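PDB 3DLJ: beta-Ala-His dipeptidase from Homo sapiens, which hydrolyses Xaa-His dipeptides, above all carnosine and anserine, as a secreted, zinc-dependent homodimeric peptidase of the M20 family. Local coordinates for residues A[248-257]-A[375-385]. Sequence-based numbering, arbitrary orientation.
Sequences HEPMADLVAL and VFSKRNSSNKM
The buried carboxylate of D253 is gripped by three side chains, R379, S381 and N383, at and beyond the end of helix 361-377. D253 OD2 takes two hydrogen bonds from opposite faces of its plane, S381 OG at 2.7 Å on the syn side and N383 ND2 at 2.6 Å on the anti side. D253 OD1 forms a salt bridge with R379, whose NE lies 2.7 Å from it in a nearly straight bond (165°). That oxygen sits at the edge of the guanidinium, whose plane stands 79° from the carboxylate; a bend at chi3 (70°) lays the group against helix 250-258, A252 O and A256 CB over one face. N383 ND2 also donates to H248 O (3.0 Å), from above the carbonyl plane. There the H248 imidazole lies over S381 CA in a CH-pi contact, while H248 ND1 shares a hydrogen bond with S382 OG (3.2 Å). One helical turn on from D253, L257 sets CD2 against V375 CG1 and CD1 against M385 SD (3.7 Å). S381 OG accepts from N383 N, an ST turn consistent with holding both donors at D253 OD2. Two helices packed on the sheet of strand 216-232 are thus joined, the alpha/beta layering of the M20 dimerisation (lid) domain.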
loop_
_atom_site.group_PDB
_atom_site.type_symbol
_atom_site.label_atom_id
_atom_site.label_comp_id
_atom_site.label_asym_id
_atom_site.label_seq_id
_atom_site.Cartn_x
_atom_site.Cartn_y
_atom_site.Cartn_z
ATOM N N HIS A 248 16.221 -17.861 -32.174
ATOM C CA HIS A 248 14.968 -17.690 -31.470
ATOM C C HIS A 248 15.304 -16.719 -30.352
ATOM O O HIS A 248 15.954 -17.087 -29.361
ATOM C CB HIS A 248 14.505 -18.991 -30.830
ATOM C CG HIS A 248 14.039 -20.026 -31.805
ATOM N ND1 HIS A 248 14.766 -21.171 -32.074
ATOM C CD2 HIS A 248 12.898 -20.125 -32.528
ATOM C CE1 HIS A 248 14.108 -21.910 -32.951
ATOM N NE2 HIS A 248 12.970 -21.301 -33.239
ATOM N N GLU A 249 14.901 -15.468 -30.518
ATOM C CA GLU A 249 15.296 -14.429 -29.577
ATOM C C GLU A 249 14.395 -14.411 -28.342
ATOM O O GLU A 249 13.170 -14.298 -28.473
ATOM C CB GLU A 249 15.305 -13.071 -30.270
ATOM C CG GLU A 249 16.231 -13.014 -31.463
ATOM C CD GLU A 249 16.393 -11.596 -32.015
ATOM O OE1 GLU A 249 17.040 -11.439 -33.070
ATOM O OE2 GLU A 249 15.885 -10.629 -31.389
ATOM N N PRO A 250 15.001 -14.544 -27.139
ATOM C CA PRO A 250 14.257 -14.449 -25.882
ATOM C C PRO A 250 13.238 -13.297 -25.858
ATOM O O PRO A 250 12.106 -13.524 -25.437
ATOM C CB PRO A 250 15.382 -14.243 -24.837
ATOM C CG PRO A 250 16.487 -15.081 -25.400
ATOM C CD PRO A 250 16.438 -14.791 -26.884
ATOM N N MET A 251 13.628 -12.093 -26.310
ATOM C CA MET A 251 12.690 -10.944 -26.356
ATOM C C MET A 251 11.476 -11.184 -27.263
ATOM O O MET A 251 10.361 -10.761 -26.933
ATOM C CB MET A 251 13.377 -9.658 -26.777
ATOM C CG MET A 251 14.094 -8.940 -25.669
ATOM S SD MET A 251 13.042 -8.328 -24.337
ATOM C CE MET A 251 12.309 -6.839 -25.052
ATOM N N ALA A 252 11.683 -11.843 -28.402
ATOM C CA ALA A 252 10.578 -12.127 -29.312
ATOM C C ALA A 252 9.557 -13.092 -28.654
ATOM O O ALA A 252 8.367 -12.872 -28.764
ATOM C CB ALA A 252 11.105 -12.687 -30.660
ATOM N N ASP A 253 10.046 -14.141 -27.981
ATOM C CA ASP A 253 9.230 -15.078 -27.212
ATOM C C ASP A 253 8.487 -14.371 -26.050
ATOM O O ASP A 253 7.284 -14.525 -25.890
ATOM C CB ASP A 253 10.102 -16.231 -26.661
ATOM C CG ASP A 253 10.598 -17.206 -27.742
ATOM O OD1 ASP A 253 10.008 -17.249 -28.845
ATOM O OD2 ASP A 253 11.595 -17.950 -27.474
ATOM N N LEU A 254 9.209 -13.582 -25.260
ATOM C CA LEU A 254 8.612 -12.897 -24.115
ATOM C C LEU A 254 7.529 -11.917 -24.514
ATOM O O LEU A 254 6.445 -11.910 -23.915
ATOM C CB LEU A 254 9.688 -12.223 -23.235
ATOM C CG LEU A 254 9.217 -11.458 -21.985
ATOM C CD1 LEU A 254 8.438 -12.389 -21.013
ATOM C CD2 LEU A 254 10.366 -10.752 -21.262
ATOM N N VAL A 255 7.788 -11.124 -25.549
ATOM C CA VAL A 255 6.809 -10.188 -26.061
ATOM C C VAL A 255 5.522 -10.878 -26.564
ATOM O O VAL A 255 4.406 -10.356 -26.388
ATOM C CB VAL A 255 7.441 -9.248 -27.150
ATOM C CG1 VAL A 255 6.374 -8.531 -27.925
ATOM C CG2 VAL A 255 8.414 -8.256 -26.490
ATOM N N ALA A 256 5.678 -12.043 -27.180
ATOM C CA ALA A 256 4.532 -12.838 -27.586
ATOM C C ALA A 256 3.791 -13.416 -26.364
ATOM O O ALA A 256 2.569 -13.465 -26.346
ATOM C CB ALA A 256 4.959 -13.946 -28.535
ATOM N N LEU A 257 4.533 -13.868 -25.352
ATOM C CA LEU A 257 3.929 -14.319 -24.091
ATOM C C LEU A 257 3.157 -13.226 -23.382
ATOM O O LEU A 257 2.010 -13.417 -23.020
ATOM C CB LEU A 257 4.998 -14.894 -23.151
ATOM C CG LEU A 257 5.561 -16.232 -23.641
ATOM C CD1 LEU A 257 6.829 -16.557 -22.902
ATOM C CD2 LEU A 257 4.517 -17.343 -23.486
ATOM N N VAL A 375 0.982 -21.081 -25.164
ATOM C CA VAL A 375 1.466 -20.067 -26.107
ATOM C C VAL A 375 2.915 -20.346 -26.504
ATOM O O VAL A 375 3.267 -20.309 -27.684
ATOM C CB VAL A 375 1.322 -18.627 -25.548
ATOM C CG1 VAL A 375 2.078 -17.586 -26.438
ATOM C CG2 VAL A 375 -0.152 -18.268 -25.404
ATOM N N PHE A 376 3.762 -20.587 -25.511
ATOM C CA PHE A 376 5.170 -20.843 -25.774
ATOM C C PHE A 376 5.403 -22.084 -26.653
ATOM O O PHE A 376 6.224 -22.060 -27.573
ATOM C CB PHE A 376 5.933 -20.986 -24.472
ATOM C CG PHE A 376 7.415 -21.006 -24.646
ATOM C CD1 PHE A 376 8.102 -19.846 -25.006
ATOM C CD2 PHE A 376 8.141 -22.200 -24.448
ATOM C CE1 PHE A 376 9.477 -19.858 -25.149
ATOM C CE2 PHE A 376 9.510 -22.225 -24.599
ATOM C CZ PHE A 376 10.184 -21.048 -24.943
ATOM N N SER A 377 4.677 -23.158 -26.379
ATOM C CA SER A 377 4.927 -24.397 -27.102
ATOM C C SER A 377 4.602 -24.243 -28.598
ATOM O O SER A 377 5.328 -24.770 -29.431
ATOM C CB SER A 377 4.215 -25.586 -26.442
ATOM O OG SER A 377 2.950 -25.811 -27.030
ATOM N N LYS A 378 3.545 -23.489 -28.922
ATOM C CA LYS A 378 3.164 -23.148 -30.310
ATOM C C LYS A 378 4.222 -22.385 -31.114
ATOM O O LYS A 378 4.166 -22.319 -32.345
ATOM C CB LYS A 378 1.859 -22.343 -30.339
ATOM C CG LYS A 378 0.639 -23.200 -30.138
ATOM C CD LYS A 378 -0.621 -22.352 -30.110
ATOM C CE LYS A 378 -1.743 -23.045 -29.314
ATOM N NZ LYS A 378 -2.381 -24.175 -30.051
ATOM N N ARG A 379 5.181 -21.802 -30.415
ATOM C CA ARG A 379 6.250 -21.072 -31.061
ATOM C C ARG A 379 7.371 -21.966 -31.601
ATOM O O ARG A 379 8.151 -21.525 -32.433
ATOM C CB ARG A 379 6.785 -20.018 -30.101
ATOM C CG ARG A 379 5.857 -18.831 -30.059
ATOM C CD ARG A 379 6.388 -17.692 -29.256
ATOM N NE ARG A 379 7.531 -17.002 -29.846
ATOM C CZ ARG A 379 7.451 -16.070 -30.787
ATOM N NH1 ARG A 379 8.558 -15.475 -31.228
ATOM N NH2 ARG A 379 6.275 -15.731 -31.295
ATOM N N ASN A 380 7.413 -23.225 -31.161
ATOM C CA ASN A 380 8.494 -24.154 -31.487
ATOM C C ASN A 380 9.867 -23.475 -31.302
ATOM O O ASN A 380 10.670 -23.376 -32.241
ATOM C CB ASN A 380 8.339 -24.748 -32.913
ATOM C CG ASN A 380 7.043 -25.537 -33.100
ATOM O OD1 ASN A 380 6.535 -26.162 -32.168
ATOM N ND2 ASN A 380 6.514 -25.526 -34.327
ATOM N N SER A 381 10.115 -22.995 -30.086
ATOM C CA SER A 381 11.316 -22.225 -29.785
ATOM C C SER A 381 12.330 -23.124 -29.085
ATOM O O SER A 381 11.942 -24.077 -28.436
ATOM C CB SER A 381 10.962 -21.035 -28.906
ATOM O OG SER A 381 12.116 -20.395 -28.384
ATOM N N SER A 382 13.616 -22.802 -29.215
ATOM C CA SER A 382 14.688 -23.541 -28.568
ATOM C C SER A 382 14.913 -23.029 -27.155
ATOM O O SER A 382 15.650 -23.630 -26.378
ATOM C CB SER A 382 15.980 -23.395 -29.377
ATOM O OG SER A 382 16.412 -22.032 -29.456
ATOM N N ASN A 383 14.291 -21.891 -26.830
ATOM C CA ASN A 383 14.434 -21.283 -25.503
ATOM C C ASN A 383 13.723 -22.067 -24.414
ATOM O O ASN A 383 12.831 -22.862 -24.670
ATOM C CB ASN A 383 13.954 -19.818 -25.536
ATOM C CG ASN A 383 14.812 -18.959 -26.422
ATOM O OD1 ASN A 383 16.018 -19.192 -26.530
ATOM N ND2 ASN A 383 14.210 -17.964 -27.068
ATOM N N LYS A 384 14.152 -21.834 -23.195
ATOM C CA LYS A 384 13.518 -22.394 -22.016
ATOM C C LYS A 384 12.614 -21.326 -21.402
ATOM O O LYS A 384 12.966 -20.162 -21.352
ATOM C CB LYS A 384 14.600 -22.879 -21.038
ATOM C CG LYS A 384 14.174 -22.994 -19.583
ATOM N N MET A 385 11.416 -21.712 -20.992
ATOM C CA MET A 385 10.579 -20.783 -20.266
ATOM C C MET A 385 10.310 -21.264 -18.854
ATOM O O MET A 385 9.950 -22.410 -18.635
ATOM C CB MET A 385 9.271 -20.515 -20.985
ATOM C CG MET A 385 8.363 -19.574 -20.192
ATOM S SD MET A 385 6.691 -19.617 -20.809
ATOM C CE MET A 385 6.174 -21.258 -20.328
#